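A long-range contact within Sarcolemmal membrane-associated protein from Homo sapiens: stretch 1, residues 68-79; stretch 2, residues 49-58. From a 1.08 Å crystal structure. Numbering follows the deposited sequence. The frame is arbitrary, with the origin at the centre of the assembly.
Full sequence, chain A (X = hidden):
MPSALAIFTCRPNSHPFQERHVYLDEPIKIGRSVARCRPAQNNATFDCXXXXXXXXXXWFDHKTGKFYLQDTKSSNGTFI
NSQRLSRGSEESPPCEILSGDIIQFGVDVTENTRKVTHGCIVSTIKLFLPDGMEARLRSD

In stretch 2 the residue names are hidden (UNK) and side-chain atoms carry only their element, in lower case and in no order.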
# COMPACT_ATOMS: atom_id res chain seq x y z
N TYR A 68 -7.06 7.79 1.97
CA TYR A 68 -6.67 7.86 0.57
C TYR A 68 -5.37 7.14 0.31
O TYR A 68 -4.48 7.04 1.16
CB TYR A 68 -6.46 9.31 0.13
CG TYR A 68 -7.73 10.11 0.14
CD1 TYR A 68 -8.56 10.11 -0.98
CD2 TYR A 68 -8.11 10.82 1.24
CE1 TYR A 68 -9.72 10.83 -1.00
CE2 TYR A 68 -9.29 11.57 1.24
CZ TYR A 68 -10.08 11.55 0.10
OH TYR A 68 -11.25 12.27 0.05
N LEU A 69 -5.24 6.69 -0.94
CA LEU A 69 -4.03 6.12 -1.50
C LEU A 69 -3.72 6.83 -2.81
O LEU A 69 -4.62 7.10 -3.60
CB LEU A 69 -4.27 4.62 -1.76
CG LEU A 69 -3.12 3.79 -2.32
CD1 LEU A 69 -1.94 3.77 -1.37
CD2 LEU A 69 -3.60 2.37 -2.60
N GLN A 70 -2.45 7.16 -3.02
CA GLN A 70 -2.02 7.83 -4.24
C GLN A 70 -0.76 7.16 -4.77
O GLN A 70 0.20 6.96 -4.02
CB GLN A 70 -1.74 9.30 -3.95
CG GLN A 70 -1.32 10.08 -5.17
CD GLN A 70 -1.18 11.54 -4.86
OE1 GLN A 70 -0.77 11.92 -3.76
NE2 GLN A 70 -1.55 12.38 -5.81
N ASP A 71 -0.75 6.85 -6.06
CA ASP A 71 0.46 6.33 -6.70
C ASP A 71 1.37 7.51 -7.02
O ASP A 71 0.93 8.49 -7.63
CB ASP A 71 0.09 5.58 -7.98
CG ASP A 71 1.29 4.95 -8.64
OD1 ASP A 71 2.21 5.70 -9.03
OD2 ASP A 71 1.30 3.70 -8.71
N THR A 72 2.62 7.44 -6.57
CA THR A 72 3.59 8.53 -6.77
C THR A 72 4.61 8.17 -7.85
O THR A 72 5.82 8.14 -7.63
CB THR A 72 4.26 8.89 -5.45
OG1 THR A 72 4.94 7.74 -4.92
CG2 THR A 72 3.26 9.37 -4.43
N LYS A 73 4.11 7.91 -9.06
CA LYS A 73 4.95 7.58 -10.21
C LYS A 73 5.66 6.24 -10.04
O LYS A 73 6.83 6.10 -10.39
CB LYS A 73 5.95 8.70 -10.53
CG LYS A 73 5.32 10.07 -10.65
CD LYS A 73 6.30 11.11 -11.15
CE LYS A 73 5.66 12.49 -11.22
NZ LYS A 73 5.38 13.06 -9.87
N SER A 74 4.95 5.24 -9.53
CA SER A 74 5.55 3.92 -9.42
C SER A 74 5.82 3.37 -10.82
O SER A 74 5.09 3.64 -11.78
CB SER A 74 4.64 2.94 -8.68
OG SER A 74 3.57 2.49 -9.49
N SER A 75 6.88 2.56 -10.92
CA SER A 75 7.17 1.91 -12.19
C SER A 75 6.13 0.85 -12.54
O SER A 75 5.73 0.75 -13.70
CB SER A 75 8.56 1.28 -12.15
OG SER A 75 9.55 2.25 -11.88
N ASN A 76 5.70 0.06 -11.55
CA ASN A 76 4.96 -1.17 -11.84
C ASN A 76 3.51 -1.16 -11.38
O ASN A 76 2.81 -2.17 -11.59
CB ASN A 76 5.69 -2.39 -11.27
CG ASN A 76 7.00 -2.63 -11.96
OD1 ASN A 76 7.11 -2.50 -13.19
ND2 ASN A 76 8.02 -2.98 -11.19
N GLY A 77 3.04 -0.10 -10.76
CA GLY A 77 1.61 0.06 -10.56
C GLY A 77 1.17 -0.05 -9.11
O GLY A 77 1.82 -0.68 -8.27
N THR A 78 0.04 0.59 -8.82
CA THR A 78 -0.68 0.47 -7.56
C THR A 78 -2.13 0.20 -7.91
O THR A 78 -2.65 0.77 -8.87
CB THR A 78 -0.58 1.80 -6.77
OG1 THR A 78 0.79 2.09 -6.51
CG2 THR A 78 -1.31 1.72 -5.44
N PHE A 79 -2.78 -0.68 -7.13
CA PHE A 79 -4.13 -1.13 -7.46
C PHE A 79 -5.01 -1.12 -6.22
O PHE A 79 -4.56 -1.49 -5.14
CB PHE A 79 -4.13 -2.55 -8.07
CG PHE A 79 -3.17 -2.75 -9.21
CD1 PHE A 79 -3.62 -2.79 -10.52
CD2 PHE A 79 -1.81 -2.88 -8.98
CE1 PHE A 79 -2.73 -2.96 -11.56
CE2 PHE A 79 -0.92 -3.03 -10.02
CZ PHE A 79 -1.39 -3.08 -11.32
N UNK A 49 11.04 -6.73 -4.71
CA UNK A 49 11.83 -6.20 -5.81
C UNK A 49 11.02 -5.27 -6.70
O UNK A 49 11.57 -4.32 -7.29
n UNK A 49 15.23 -8.78 -10.43
c UNK A 49 13.89 -8.14 -8.48
c UNK A 49 14.89 -7.68 -9.52
c UNK A 49 12.36 -7.37 -6.65
c UNK A 49 13.36 -6.96 -7.70
N UNK A 50 9.73 -5.55 -6.88
CA UNK A 50 8.94 -4.88 -7.90
C UNK A 50 8.40 -3.53 -7.45
O UNK A 50 7.79 -2.82 -8.27
c UNK A 50 7.83 -5.80 -8.45
c UNK A 50 6.78 -6.07 -7.40
c UNK A 50 8.41 -7.13 -8.96
N UNK A 51 8.63 -3.13 -6.20
CA UNK A 51 8.20 -1.81 -5.74
C UNK A 51 9.23 -0.76 -6.08
O UNK A 51 10.44 -1.02 -6.08
c UNK A 51 6.55 -2.15 -3.78
c UNK A 51 6.21 -3.61 -4.06
c UNK A 51 7.98 -1.78 -4.22
c UNK A 51 6.35 -1.85 -2.31
N UNK A 52 8.75 0.46 -6.33
CA UNK A 52 9.61 1.62 -6.44
C UNK A 52 9.97 2.14 -5.04
O UNK A 52 9.30 1.85 -4.05
c UNK A 52 8.92 2.71 -7.25
o UNK A 52 8.67 2.27 -8.57
N UNK A 53 11.06 2.92 -4.98
CA UNK A 53 11.47 3.50 -3.70
C UNK A 53 10.38 4.42 -3.16
O UNK A 53 10.03 4.36 -1.97
n UNK A 53 17.04 5.17 -1.53
c UNK A 53 13.27 4.94 -2.60
c UNK A 53 12.77 4.28 -3.88
n UNK A 53 16.50 6.60 0.17
c UNK A 53 14.53 5.76 -2.82
c UNK A 53 16.18 6.03 -0.98
n UNK A 53 15.02 6.32 -1.56
N UNK A 54 9.83 5.28 -4.02
CA UNK A 54 8.73 6.17 -3.68
C UNK A 54 7.53 5.70 -4.49
O UNK A 54 7.24 6.21 -5.57
o UNK A 54 10.57 7.88 -2.14
c UNK A 54 10.39 8.02 -3.34
n UNK A 54 11.31 8.52 -4.15
c UNK A 54 9.09 7.61 -3.98
N UNK A 55 6.85 4.68 -3.98
CA UNK A 55 5.86 3.96 -4.77
C UNK A 55 4.46 4.58 -4.66
O UNK A 55 3.79 4.83 -5.66
n UNK A 55 5.75 0.72 -6.10
c UNK A 55 5.11 1.60 -5.25
c UNK A 55 4.84 0.09 -6.81
n UNK A 55 3.64 0.53 -6.46
c UNK A 55 5.85 2.50 -4.32
c UNK A 55 3.78 1.48 -5.49
N UNK A 56 4.03 4.84 -3.43
CA UNK A 56 2.70 5.36 -3.18
C UNK A 56 2.72 6.09 -1.84
O UNK A 56 3.73 6.12 -1.14
c UNK A 56 1.64 4.24 -3.25
N UNK A 57 1.58 6.69 -1.52
CA UNK A 57 1.39 7.45 -0.30
C UNK A 57 0.00 7.13 0.23
O UNK A 57 -0.95 7.09 -0.55
c UNK A 57 1.66 9.94 0.49
c UNK A 57 1.61 11.34 -0.08
c UNK A 57 1.50 8.93 -0.64
c UNK A 57 2.96 9.72 1.25
N UNK A 58 -0.11 6.89 1.54
CA UNK A 58 -1.39 6.59 2.17
C UNK A 58 -1.60 7.56 3.33
O UNK A 58 -0.67 7.87 4.07
c UNK A 58 -2.86 4.77 3.13
c UNK A 58 -0.41 4.73 3.65
c UNK A 58 -1.48 5.11 2.62
O HOH W 1 7.15 -0.17 -9.09
O HOH W 2 11.19 2.75 -9.59
O HOH W 3 8.49 6.59 -8.04
O HOH W 4 5.91 7.56 -2.36

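Position 49 carries four carbons in a row ending in a nitrogen. The chain is fully extended and touches nothing on stretch 1. It is Lys-49.

Position 50 has three carbons, one bearing the other two. The backbone O of position 50 accepts a hydrogen bond from Asn-76 ND2 at 2.9 Å. Water 1 joins the same O to Asn-76 N. The fork at CB identifies Val-50.

Position 51 has four carbons, forked at the second. Its CA-to-CB bond points away from stretch 1, and the side chain makes no contact. It is Leu-51.

Position 52 has one carbon and then one oxygen. The side-chain oxygen of position 52 lies 3.0 Å from Ser-75 N. Water 2 bridges this oxygen and Ser-75 OG. It is Ser-52.

Position 53 has three carbons, a nitrogen, and a carbon carrying two more nitrogens. It is exposed and out of reach of stretch 1. That guanidinium group marks Arg-53.

Position 54 has two carbons, the second carrying one oxygen and one nitrogen. The end of the side chain leads away. The backbone O of position 54 meets stretch 1, 2.8 Å from Thr-72 OG1 in a weak hydrogen bond. The side chain is an amide, Asn-54.

Position 55 has one carbon and a five-membered ring of three carbons and two nitrogens. Ser-74 CB sits over one ring face in a CH-pi contact. The backbone O of position 55 accepts from Thr-72 N at 3.0 Å. The ring is the imidazole of His-55. His-55 NE2 donates to Gly-77 O at 2.8 Å. His-55 ND1 accepts from Ser-52 N at 3.0 Å, so both ring nitrogens are used.

Position 56 has a single carbon. The CB of position 56 is 4.1 Å from Leu-69 CD1. It is Ala-56.

Position 57 has four carbons, forked at the second. It lies on the same sheet face as Gln-70, and the CB of position 57 is 4.2 Å from Thr-72 CG2. It is Leu-57.

Position 58 has three carbons, one bearing the other two. The CB of position 58 is 4.2 Å from Leu-69 CD1. It is Val-58.

The strand that carries Leu-69 and Gln-70 runs antiparallel to the one that carries Leu-57 and Val-58. Leu-57 N to Gln-70 O and Gln-70 N to Leu-57 O, both 2.9 Å, pair them. Leu-69, Asp-71, Ala-56 and Val-58 share the other face. Beyond the strands, His-55 ties the two loops together. Asp-71 orders the facing loop: Asp-71 OD1 accepts from Ser-74 N at 2.8 Å, and Asp-71 OD2 from Ser-74 OG at 2.7 Å. Asn-76 ND2 bonds to Val-50 O, and waters 1 and 2 bridge the loops near Ser-52.

Stretch 2 49-58: KVLSRNHALV
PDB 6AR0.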